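Uncharacterized protein (Agrobacterium tumefaciens, PDB 6N90) is a putative mRNA interferase of the YoeB family, probably the RNA-cleaving toxin of a bacterial type II toxin-antitoxin system. Local coordinates at residues A[55-60]-A[65-70]; A[3-8]-A[29-34]; A[69-74]-A[78-83]. All blocks are in the same frame, centred on the assembly; numbering follows the deposited sequence.

Contact 1. Residues A[55-60]-A[65-70]; sequences YWSRRI and RFVYRV
Tyr68 buries more surface than any other residue here, its ring reaching across to Trp56 and Arg58. Trp56 CB sits over one ring face, 3.9 Å from the centroid of the Tyr68 ring in a CH-pi contact, while the Trp56 indole meets Phe39. CG of Tyr68 stands between backbone N and carbonyl carbon (chi1 64°), which brings its OH to the Arg58 guanidinium. There Arg58 NE donates to Tyr68 OH at 2.9 Å, close to the guanidinium plane. Tyr68 OH also bonds to Pro38 O, and Arg58 NH1 to Leu42 O, tying the pair to the loop after helix 21-36. On the other face of the sheet, with Ser57 and Val67, Arg65 bends at chi2 and offers its guanidinium face to Arg59 CD, 3.4 Å from Arg65 CZ; a water joins Arg65 NH1 to Ser57 OG. Tyr55 receives Arg69 CD over its ring, 4.3 Å from the Tyr55 centroid, and its OH lies over one face of the Arg69 guanidinium, planes 26° apart, which Glu80 holds. Four backbone hydrogen bonds, among them Trp56 N to Tyr68 O at 2.8 Å, complete an antiparallel beta hairpin whose strand 64-73 is the middle one of the chain's sheet.

Contact 2. Residues A[3-8]-A[29-34]; sequences LVWTLS and DLIRNA
A strand-on-helix contact in the hydrophobic core: Leu3 and Trp5, on strand 2-5, meet Ile31 of helix 21-36, which packs across the sheet. Ile31 serves both partners with different branches. Its CG2 methyl lies 4.1 Å from Leu3 CD2 and is about equally near the other Leu3 methyl, so it rests against the forked end of the leucine. Its longer arm, with CG1 anti to the carbonyl carbon (chi1 -68°) and then extended, carries CD1 to the six-membered part of the indole, 3.8 Å from Trp5 CZ2. The side chains cross at about a right angle in both pairs, and the contact is wholly apolar. Leu3 points at the helix from its strand, whereas Trp5 reaches it through the far end of its ring. On the side of the helix turned from the strand, Asn33 ND2 returns to Asp29 O at 2.8 Å, and Arg32 NH1 forms a salt bridge with Asp29 OD1 at 3.1 Å, and Arg32 NH2 a second one with Glu14 of the second subunit. Trp5 meets Trp10 edge-to-face and also touches Tyr13, both of helix 7-19. Ile31 packs on Trp10 of the second subunit, whose antiparallel strand pairs with Leu3, Val4 and Trp5 to continue the sheet. Within the chain, strand 2-5 lies beside strand 76-84, while helix 21-36 also covers Phe66 of strand 64-73.

Contact 3. Residues A[69-74]-A[78-83]; sequences RVSGSG and RLEVIQ
Arg69 and Glu80 face each other in the antiparallel beta hairpin formed by strands 64-73 and 76-84. Backbone bonds set the register: Arg69 with Glu80 and Ser71 with Arg78 are hydrogen-bonded pairs, flanking the non-hydrogen-bonded pair Val70 with Leu79. Glu80 N reaches Arg69 O at 2.8 Å, and Ser71 N reaches Arg78 O at the same 2.8 Å. The apolar contact lies on the face of Val70 and Leu79, where Val70 CG2 meets Leu79 CD1 at 4.0 Å; Leu79 continues inward to Leu3 and Tyr68. Charged and polar groups occupy the other face. With CG between backbone N and carbonyl carbon (chi1 65°), the extended Arg78 chain swings over its neighbour and lays one guanidinium face on Ser71 CB, 3.5 Å from Arg78 CZ. Beyond Ser71, Gly72 has a positive phi that leaves no room for a CB beside the Ser71 carbonyl O, a backbone suited to glycine. The salt bridge helps fix the rotation of the Arg69 guanidinium: its side edge, nearly coplanar with the carboxylate, directs both donors to a single oxygen, Arg69 NH2 to Glu80 OE2 at 3.0 Å and Arg69 NE to Glu80 OE2 at 3.2 Å.

Overall arrangement
All three contacts meet on one mixed sheet. Contacts 1 and 3 are consecutive hairpins sharing strand 64-73, with centres about 10 Å apart; Arg69 belongs to both, touching Tyr55 in one and Glu80 in the other. Where strand 76-84 passes Val67, Ile82 and Gln83 form a classic beta bulge, and Val67 O lies 2.8 Å from Ile82 N. Contact 2 adds strand 2-5 beyond strand 76-84, Val4 O standing 2.8 Å from Val81 N. Its helix covers the sheet: Leu30 CD1 packs 3.7 Å from Phe66 CB in contact 1, and Ala34 CB 3.4 Å from Leu79 CD1 in contact 3. Contact 2 also lies at the subunit interface.

Contact 1. Residues A[55-60]-A[65-70]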
loop_
_atom_site.group_PDB
_atom_site.type_symbol
_atom_site.label_atom_id
_atom_site.label_comp_id
_atom_site.label_asym_id
_atom_site.label_seq_id
_atom_site.Cartn_x
_atom_site.Cartn_y
_atom_site.Cartn_z
ATOM N N TYR A 55 2.082 -15.200 11.015
ATOM C CA TYR A 55 1.960 -13.749 11.068
ATOM C C TYR A 55 2.784 -13.201 12.230
ATOM O O TYR A 55 3.037 -13.904 13.219
ATOM C CB TYR A 55 0.482 -13.366 11.173
ATOM C CG TYR A 55 -0.298 -13.706 9.912
ATOM C CD1 TYR A 55 -0.765 -15.004 9.673
ATOM C CD2 TYR A 55 -0.536 -12.744 8.948
ATOM C CE1 TYR A 55 -1.466 -15.310 8.508
ATOM C CE2 TYR A 55 -1.230 -13.041 7.785
ATOM C CZ TYR A 55 -1.695 -14.315 7.572
ATOM O OH TYR A 55 -2.389 -14.585 6.411
ATOM N N TRP A 56 3.252 -11.966 12.073
ATOM C CA TRP A 56 4.033 -11.276 13.081
ATOM C C TRP A 56 3.334 -9.987 13.466
ATOM O O TRP A 56 2.517 -9.466 12.701
ATOM C CB TRP A 56 5.434 -10.977 12.565
ATOM C CG TRP A 56 6.307 -12.159 12.619
ATOM C CD1 TRP A 56 6.228 -13.277 11.843
ATOM C CD2 TRP A 56 7.404 -12.353 13.507
ATOM N NE1 TRP A 56 7.217 -14.165 12.206
ATOM C CE2 TRP A 56 7.952 -13.615 13.226
ATOM C CE3 TRP A 56 7.970 -11.583 14.525
ATOM C CZ2 TRP A 56 9.054 -14.125 13.926
ATOM C CZ3 TRP A 56 9.064 -12.087 15.220
ATOM C CH2 TRP A 56 9.593 -13.343 14.913
ATOM N N SER A 57 3.669 -9.471 14.627
ATOM C CA SER A 57 3.081 -8.248 15.114
ATOM C C SER A 57 4.082 -7.267 15.713
ATOM O O SER A 57 4.996 -7.683 16.347
ATOM C CB SER A 57 2.032 -8.596 16.153
ATOM O OG SER A 57 1.461 -7.473 16.720
ATOM N N ARG A 58 3.932 -5.985 15.435
ATOM C CA ARG A 58 4.729 -4.955 16.077
ATOM C C ARG A 58 3.813 -3.886 16.682
ATOM O O ARG A 58 2.683 -3.678 16.225
ATOM C CB ARG A 58 5.692 -4.307 15.081
ATOM C CG ARG A 58 6.726 -5.238 14.508
ATOM C CD ARG A 58 7.417 -4.580 13.292
ATOM N NE ARG A 58 8.308 -5.506 12.608
ATOM C CZ ARG A 58 9.617 -5.319 12.480
ATOM N NH1 ARG A 58 10.190 -4.211 12.977
ATOM N NH2 ARG A 58 10.341 -6.218 11.821
ATOM N N ARG A 59 4.316 -3.216 17.709
ATOM C CA ARG A 59 3.591 -2.130 18.349
ATOM C C ARG A 59 3.625 -0.838 17.544
ATOM O O ARG A 59 4.686 -0.332 17.204
ATOM C CB ARG A 59 4.174 -1.859 19.738
ATOM C CG ARG A 59 3.840 -2.909 20.767
ATOM C CD ARG A 59 3.177 -2.282 21.978
ATOM N NE ARG A 59 4.044 -1.331 22.667
ATOM C CZ ARG A 59 3.867 -0.958 23.928
ATOM N NH1 ARG A 59 2.859 -1.468 24.629
ATOM N NH2 ARG A 59 4.696 -0.085 24.492
ATOM N N ILE A 60 2.457 -0.280 17.265
ATOM C CA ILE A 60 2.381 1.102 16.831
ATOM C C ILE A 60 2.312 1.948 18.097
ATOM O O ILE A 60 3.128 2.840 18.313
ATOM C CB ILE A 60 1.159 1.355 15.941
ATOM C CG1 ILE A 60 1.060 0.297 14.844
ATOM C CG2 ILE A 60 1.175 2.764 15.331
ATOM C CD1 ILE A 60 -0.271 0.430 14.050
ATOM N N ARG A 65 -1.820 -2.312 17.022
ATOM C CA ARG A 65 -0.781 -3.213 16.544
ATOM C C ARG A 65 -0.748 -3.312 15.022
ATOM O O ARG A 65 -1.769 -3.146 14.323
ATOM C CB ARG A 65 -0.964 -4.611 17.155
ATOM C CG ARG A 65 -1.021 -4.619 18.683
ATOM C CD ARG A 65 0.128 -3.819 19.311
ATOM N NE ARG A 65 -0.042 -3.657 20.757
ATOM C CZ ARG A 65 0.592 -4.397 21.659
ATOM N NH1 ARG A 65 1.453 -5.322 21.259
ATOM N NH2 ARG A 65 0.389 -4.196 22.956
ATOM N N PHE A 66 0.460 -3.550 14.525
ATOM C CA PHE A 66 0.748 -3.685 13.102
ATOM C C PHE A 66 1.003 -5.165 12.892
ATOM O O PHE A 66 2.013 -5.686 13.361
ATOM C CB PHE A 66 1.966 -2.795 12.727
ATOM C CG PHE A 66 2.485 -2.961 11.304
ATOM C CD1 PHE A 66 1.900 -2.291 10.250
ATOM C CD2 PHE A 66 3.609 -3.746 11.049
ATOM C CE1 PHE A 66 2.392 -2.412 8.959
ATOM C CE2 PHE A 66 4.098 -3.896 9.747
ATOM C CZ PHE A 66 3.485 -3.221 8.704
ATOM N N VAL A 67 0.065 -5.838 12.228
ATOM C CA VAL A 67 0.188 -7.271 11.979
ATOM C C VAL A 67 0.488 -7.493 10.492
ATOM O O VAL A 67 -0.144 -6.903 9.608
ATOM C CB VAL A 67 -1.090 -8.026 12.415
ATOM C CG1 VAL A 67 -0.920 -9.555 12.196
ATOM C CG2 VAL A 67 -1.405 -7.729 13.880
ATOM N N TYR A 68 1.466 -8.352 10.224
ATOM C CA TYR A 68 1.973 -8.509 8.868
ATOM C C TYR A 68 2.559 -9.887 8.662
ATOM O O TYR A 68 2.747 -10.653 9.614
ATOM C CB TYR A 68 3.059 -7.451 8.585
ATOM C CG TYR A 68 4.263 -7.647 9.490
ATOM C CD1 TYR A 68 4.254 -7.189 10.810
ATOM C CD2 TYR A 68 5.404 -8.294 9.023
ATOM C CE1 TYR A 68 5.347 -7.382 11.643
ATOM C CE2 TYR A 68 6.500 -8.474 9.838
ATOM C CZ TYR A 68 6.462 -8.030 11.148
ATOM O OH TYR A 68 7.562 -8.236 11.959
ATOM N N ARG A 69 2.865 -10.179 7.410
ATOM C CA ARG A 69 3.611 -11.379 7.073
ATOM C C ARG A 69 4.472 -11.088 5.865
ATOM O O ARG A 69 3.998 -10.531 4.890
ATOM C CB ARG A 69 2.652 -12.547 6.791
ATOM C CG ARG A 69 3.318 -13.838 6.361
ATOM C CD ARG A 69 2.282 -14.951 6.160
ATOM N NE ARG A 69 1.275 -14.616 5.148
ATOM C CZ ARG A 69 0.241 -15.397 4.835
ATOM N NH1 ARG A 69 0.079 -16.551 5.460
ATOM N NH2 ARG A 69 -0.630 -15.036 3.903
ATOM N N VAL A 70 5.740 -11.462 5.920
ATOM C CA VAL A 70 6.592 -11.342 4.751
ATOM C C VAL A 70 6.601 -12.687 4.057
ATOM O O VAL A 70 6.895 -13.705 4.685
ATOM C CB VAL A 70 8.029 -10.929 5.111
ATOM C CG1 VAL A 70 8.925 -11.086 3.907
ATOM C CG2 VAL A 70 8.056 -9.486 5.601
HETATM O O HOH W 1 2.699 -6.471 19.114
#

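Contact 2. Residues A[3-8]-A[29-34]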
loop_
_atom_site.group_PDB
_atom_site.type_symbol
_atom_site.label_atom_id
_atom_site.label_comp_id
_atom_site.label_asym_id
_atom_site.label_seq_id
_atom_site.Cartn_x
_atom_site.Cartn_y
_atom_site.Cartn_z
ATOM N N LEU A 3 4.364 -4.356 -1.395
ATOM C CA LEU A 3 3.629 -4.044 -0.186
ATOM C C LEU A 3 2.159 -4.310 -0.483
ATOM O O LEU A 3 1.596 -3.710 -1.382
ATOM C CB LEU A 3 3.865 -2.579 0.237
ATOM C CG LEU A 3 3.060 -2.073 1.421
ATOM C CD1 LEU A 3 3.387 -2.836 2.658
ATOM C CD2 LEU A 3 3.403 -0.589 1.641
ATOM N N VAL A 4 1.552 -5.244 0.242
ATOM C CA VAL A 4 0.167 -5.651 0.004
ATOM C C VAL A 4 -0.767 -5.302 1.167
ATOM O O VAL A 4 -0.532 -5.685 2.303
ATOM C CB VAL A 4 0.073 -7.175 -0.259
ATOM C CG1 VAL A 4 -1.350 -7.522 -0.603
ATOM C CG2 VAL A 4 1.045 -7.569 -1.365
ATOM N N TRP A 5 -1.817 -4.536 0.875
ATOM C CA TRP A 5 -2.854 -4.245 1.859
ATOM C C TRP A 5 -4.139 -4.994 1.557
ATOM O O TRP A 5 -4.505 -5.177 0.413
ATOM C CB TRP A 5 -3.207 -2.762 1.867
ATOM C CG TRP A 5 -2.054 -1.862 2.042
ATOM C CD1 TRP A 5 -1.170 -1.453 1.074
ATOM C CD2 TRP A 5 -1.675 -1.196 3.245
ATOM N NE1 TRP A 5 -0.257 -0.573 1.615
ATOM C CE2 TRP A 5 -0.539 -0.410 2.950
ATOM C CE3 TRP A 5 -2.166 -1.200 4.557
ATOM C CZ2 TRP A 5 0.097 0.376 3.915
ATOM C CZ3 TRP A 5 -1.531 -0.412 5.507
ATOM C CH2 TRP A 5 -0.400 0.347 5.184
ATOM N N THR A 6 -4.877 -5.320 2.599
ATOM C CA THR A 6 -6.239 -5.807 2.423
ATOM C C THR A 6 -7.235 -4.656 2.384
ATOM O O THR A 6 -6.862 -3.499 2.594
ATOM C CB THR A 6 -6.616 -6.765 3.548
ATOM O OG1 THR A 6 -6.579 -6.062 4.794
ATOM C CG2 THR A 6 -5.616 -7.921 3.584
ATOM N N LEU A 7 -8.496 -4.974 2.108
ATOM C CA LEU A 7 -9.563 -3.974 2.181
ATOM C C LEU A 7 -9.558 -3.315 3.551
ATOM O O LEU A 7 -9.554 -2.084 3.661
ATOM C CB LEU A 7 -10.933 -4.603 1.906
ATOM C CG LEU A 7 -11.273 -4.919 0.446
ATOM C CD1 LEU A 7 -12.649 -5.565 0.343
ATOM C CD2 LEU A 7 -11.197 -3.656 -0.418
ATOM N N SER A 8 -9.528 -4.129 4.604
ATOM C CA SER A 8 -9.639 -3.570 5.947
ATOM C C SER A 8 -8.372 -2.851 6.426
ATOM O O SER A 8 -8.471 -1.821 7.108
ATOM C CB SER A 8 -10.027 -4.664 6.958
ATOM O OG SER A 8 -9.028 -5.646 7.063
ATOM N N ASP A 29 7.146 3.741 9.227
ATOM C CA ASP A 29 8.442 3.356 9.806
ATOM C C ASP A 29 8.458 1.847 10.054
ATOM O O ASP A 29 9.461 1.172 9.843
ATOM C CB ASP A 29 8.694 4.143 11.116
ATOM C CG ASP A 29 10.174 4.492 11.339
ATOM O OD1 ASP A 29 11.022 4.112 10.505
ATOM O OD2 ASP A 29 10.505 5.126 12.370
ATOM N N LEU A 30 7.329 1.313 10.503
ATOM C CA LEU A 30 7.250 -0.112 10.767
ATOM C C LEU A 30 7.380 -0.875 9.446
ATOM O O LEU A 30 8.067 -1.897 9.352
ATOM C CB LEU A 30 5.928 -0.430 11.489
ATOM C CG LEU A 30 5.846 0.005 12.963
ATOM C CD1 LEU A 30 4.440 -0.207 13.539
ATOM C CD2 LEU A 30 6.881 -0.694 13.825
ATOM N N ILE A 31 6.724 -0.354 8.411
ATOM C CA ILE A 31 6.808 -0.946 7.073
ATOM C C ILE A 31 8.257 -0.965 6.553
ATOM O O ILE A 31 8.791 -2.042 6.160
ATOM C CB ILE A 31 5.893 -0.185 6.084
ATOM C CG1 ILE A 31 4.427 -0.423 6.437
ATOM C CG2 ILE A 31 6.176 -0.588 4.610
ATOM C CD1 ILE A 31 3.447 0.362 5.628
ATOM N N ARG A 32 8.884 0.212 6.561
ATOM C CA ARG A 32 10.275 0.369 6.142
ATOM C C ARG A 32 11.156 -0.652 6.877
ATOM O O ARG A 32 11.973 -1.343 6.265
ATOM C CB ARG A 32 10.755 1.804 6.417
ATOM C CG ARG A 32 12.030 2.237 5.680
ATOM C CD ARG A 32 12.284 3.756 5.938
ATOM N NE ARG A 32 11.058 4.533 5.707
ATOM C CZ ARG A 32 10.468 5.337 6.595
ATOM N NH1 ARG A 32 10.995 5.524 7.801
ATOM N NH2 ARG A 32 9.359 6.000 6.275
ATOM N N ASN A 33 10.944 -0.783 8.186
ATOM C CA ASN A 33 11.800 -1.639 9.007
ATOM C C ASN A 33 11.544 -3.122 8.733
ATOM O O ASN A 33 12.490 -3.911 8.604
ATOM C CB ASN A 33 11.597 -1.331 10.496
ATOM C CG ASN A 33 12.503 -0.206 11.006
ATOM O OD1 ASN A 33 13.540 -0.467 11.618
ATOM N ND2 ASN A 33 12.107 1.048 10.767
ATOM N N ALA A 34 10.271 -3.493 8.611
ATOM C CA ALA A 34 9.904 -4.896 8.397
ATOM C C ALA A 34 10.317 -5.386 7.009
ATOM O O ALA A 34 10.563 -6.580 6.808
ATOM C CB ALA A 34 8.405 -5.090 8.608
#

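Contact 3. Residues A[69-74]-A[78-83]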
loop_
_atom_site.group_PDB
_atom_site.type_symbol
_atom_site.label_atom_id
_atom_site.label_comp_id
_atom_site.label_asym_id
_atom_site.label_seq_id
_atom_site.Cartn_x
_atom_site.Cartn_y
_atom_site.Cartn_z
ATOM N N ARG A 69 2.865 -10.179 7.410
ATOM C CA ARG A 69 3.611 -11.379 7.073
ATOM C C ARG A 69 4.472 -11.088 5.865
ATOM O O ARG A 69 3.998 -10.531 4.890
ATOM C CB ARG A 69 2.652 -12.547 6.791
ATOM C CG ARG A 69 3.318 -13.838 6.361
ATOM C CD ARG A 69 2.282 -14.951 6.160
ATOM N NE ARG A 69 1.275 -14.616 5.148
ATOM C CZ ARG A 69 0.241 -15.397 4.835
ATOM N NH1 ARG A 69 0.079 -16.551 5.460
ATOM N NH2 ARG A 69 -0.630 -15.036 3.903
ATOM N N VAL A 70 5.740 -11.462 5.920
ATOM C CA VAL A 70 6.592 -11.342 4.751
ATOM C C VAL A 70 6.601 -12.687 4.057
ATOM O O VAL A 70 6.895 -13.705 4.685
ATOM C CB VAL A 70 8.029 -10.929 5.111
ATOM C CG1 VAL A 70 8.925 -11.086 3.907
ATOM C CG2 VAL A 70 8.056 -9.486 5.601
ATOM N N SER A 71 6.248 -12.693 2.779
ATOM C CA SER A 71 6.207 -13.938 2.006
ATOM C C SER A 71 7.088 -13.831 0.780
ATOM O O SER A 71 7.480 -12.738 0.386
ATOM C CB SER A 71 4.777 -14.281 1.571
ATOM O OG SER A 71 3.923 -14.455 2.684
ATOM N N GLY A 72 7.398 -14.969 0.171
ATOM C CA GLY A 72 8.174 -14.956 -1.052
ATOM C C GLY A 72 9.641 -15.195 -0.767
ATOM O O GLY A 72 10.108 -15.064 0.368
ATOM N N SER A 73 10.385 -15.560 -1.802
ATOM C CA SER A 73 11.756 -15.988 -1.591
ATOM C C SER A 73 12.720 -15.169 -2.425
ATOM O O SER A 73 12.348 -14.629 -3.467
ATOM C CB SER A 73 11.918 -17.474 -1.929
ATOM O OG SER A 73 11.407 -17.745 -3.222
ATOM N N GLY A 74 13.960 -15.097 -1.950
ATOM C CA GLY A 74 15.027 -14.422 -2.656
ATOM C C GLY A 74 14.701 -12.997 -3.049
ATOM O O GLY A 74 14.657 -12.101 -2.207
ATOM N N ARG A 78 7.117 -10.230 -0.716
ATOM C CA ARG A 78 6.043 -9.263 -0.416
ATOM C C ARG A 78 5.799 -9.151 1.086
ATOM O O ARG A 78 5.994 -10.110 1.838
ATOM C CB ARG A 78 4.744 -9.650 -1.144
ATOM C CG ARG A 78 4.154 -10.989 -0.665
ATOM C CD ARG A 78 2.975 -11.441 -1.529
ATOM N NE ARG A 78 2.334 -12.633 -0.971
ATOM C CZ ARG A 78 2.713 -13.884 -1.226
ATOM N NH1 ARG A 78 3.736 -14.129 -2.032
ATOM N NH2 ARG A 78 2.065 -14.893 -0.662
ATOM N N LEU A 79 5.432 -7.952 1.538
ATOM C CA LEU A 79 4.994 -7.769 2.907
ATOM C C LEU A 79 3.502 -7.551 2.840
ATOM O O LEU A 79 3.050 -6.642 2.156
ATOM C CB LEU A 79 5.670 -6.565 3.575
ATOM C CG LEU A 79 5.390 -6.441 5.077
ATOM C CD1 LEU A 79 6.570 -5.807 5.784
ATOM C CD2 LEU A 79 4.155 -5.606 5.318
ATOM N N GLU A 80 2.750 -8.391 3.544
ATOM C CA GLU A 80 1.291 -8.287 3.563
ATOM C C GLU A 80 0.892 -7.662 4.877
ATOM O O GLU A 80 1.192 -8.224 5.932
ATOM C CB GLU A 80 0.621 -9.660 3.455
ATOM C CG GLU A 80 0.525 -10.288 2.086
ATOM C CD GLU A 80 -0.061 -11.691 2.178
ATOM O OE1 GLU A 80 -1.191 -11.901 1.684
ATOM O OE2 GLU A 80 0.613 -12.576 2.751
ATOM N N VAL A 81 0.204 -6.523 4.832
ATOM C CA VAL A 81 -0.320 -5.918 6.051
ATOM C C VAL A 81 -1.750 -6.389 6.294
ATOM O O VAL A 81 -2.631 -6.169 5.462
ATOM C CB VAL A 81 -0.308 -4.386 5.980
ATOM C CG1 VAL A 81 -0.852 -3.772 7.308
ATOM C CG2 VAL A 81 1.084 -3.898 5.629
ATOM N N ILE A 82 -1.962 -7.014 7.445
ATOM C CA ILE A 82 -3.237 -7.598 7.822
ATOM C C ILE A 82 -4.042 -6.632 8.681
ATOM O O ILE A 82 -5.265 -6.546 8.551
ATOM C CB ILE A 82 -3.020 -8.931 8.581
ATOM C CG1 ILE A 82 -2.080 -9.827 7.778
ATOM C CG2 ILE A 82 -4.337 -9.638 8.840
ATOM C CD1 ILE A 82 -2.530 -10.058 6.358
ATOM N N GLN A 83 -3.350 -5.903 9.552
ATOM C CA GLN A 83 -4.004 -4.932 10.435
ATOM C C GLN A 83 -3.049 -3.783 10.776
ATOM O O GLN A 83 -1.850 -3.998 10.863
ATOM C CB GLN A 83 -4.504 -5.664 11.706
ATOM C CG GLN A 83 -4.382 -4.937 13.033
ATOM C CD GLN A 83 -4.739 -5.843 14.214
ATOM O OE1 GLN A 83 -5.179 -6.991 14.036
ATOM N NE2 GLN A 83 -4.533 -5.338 15.419
#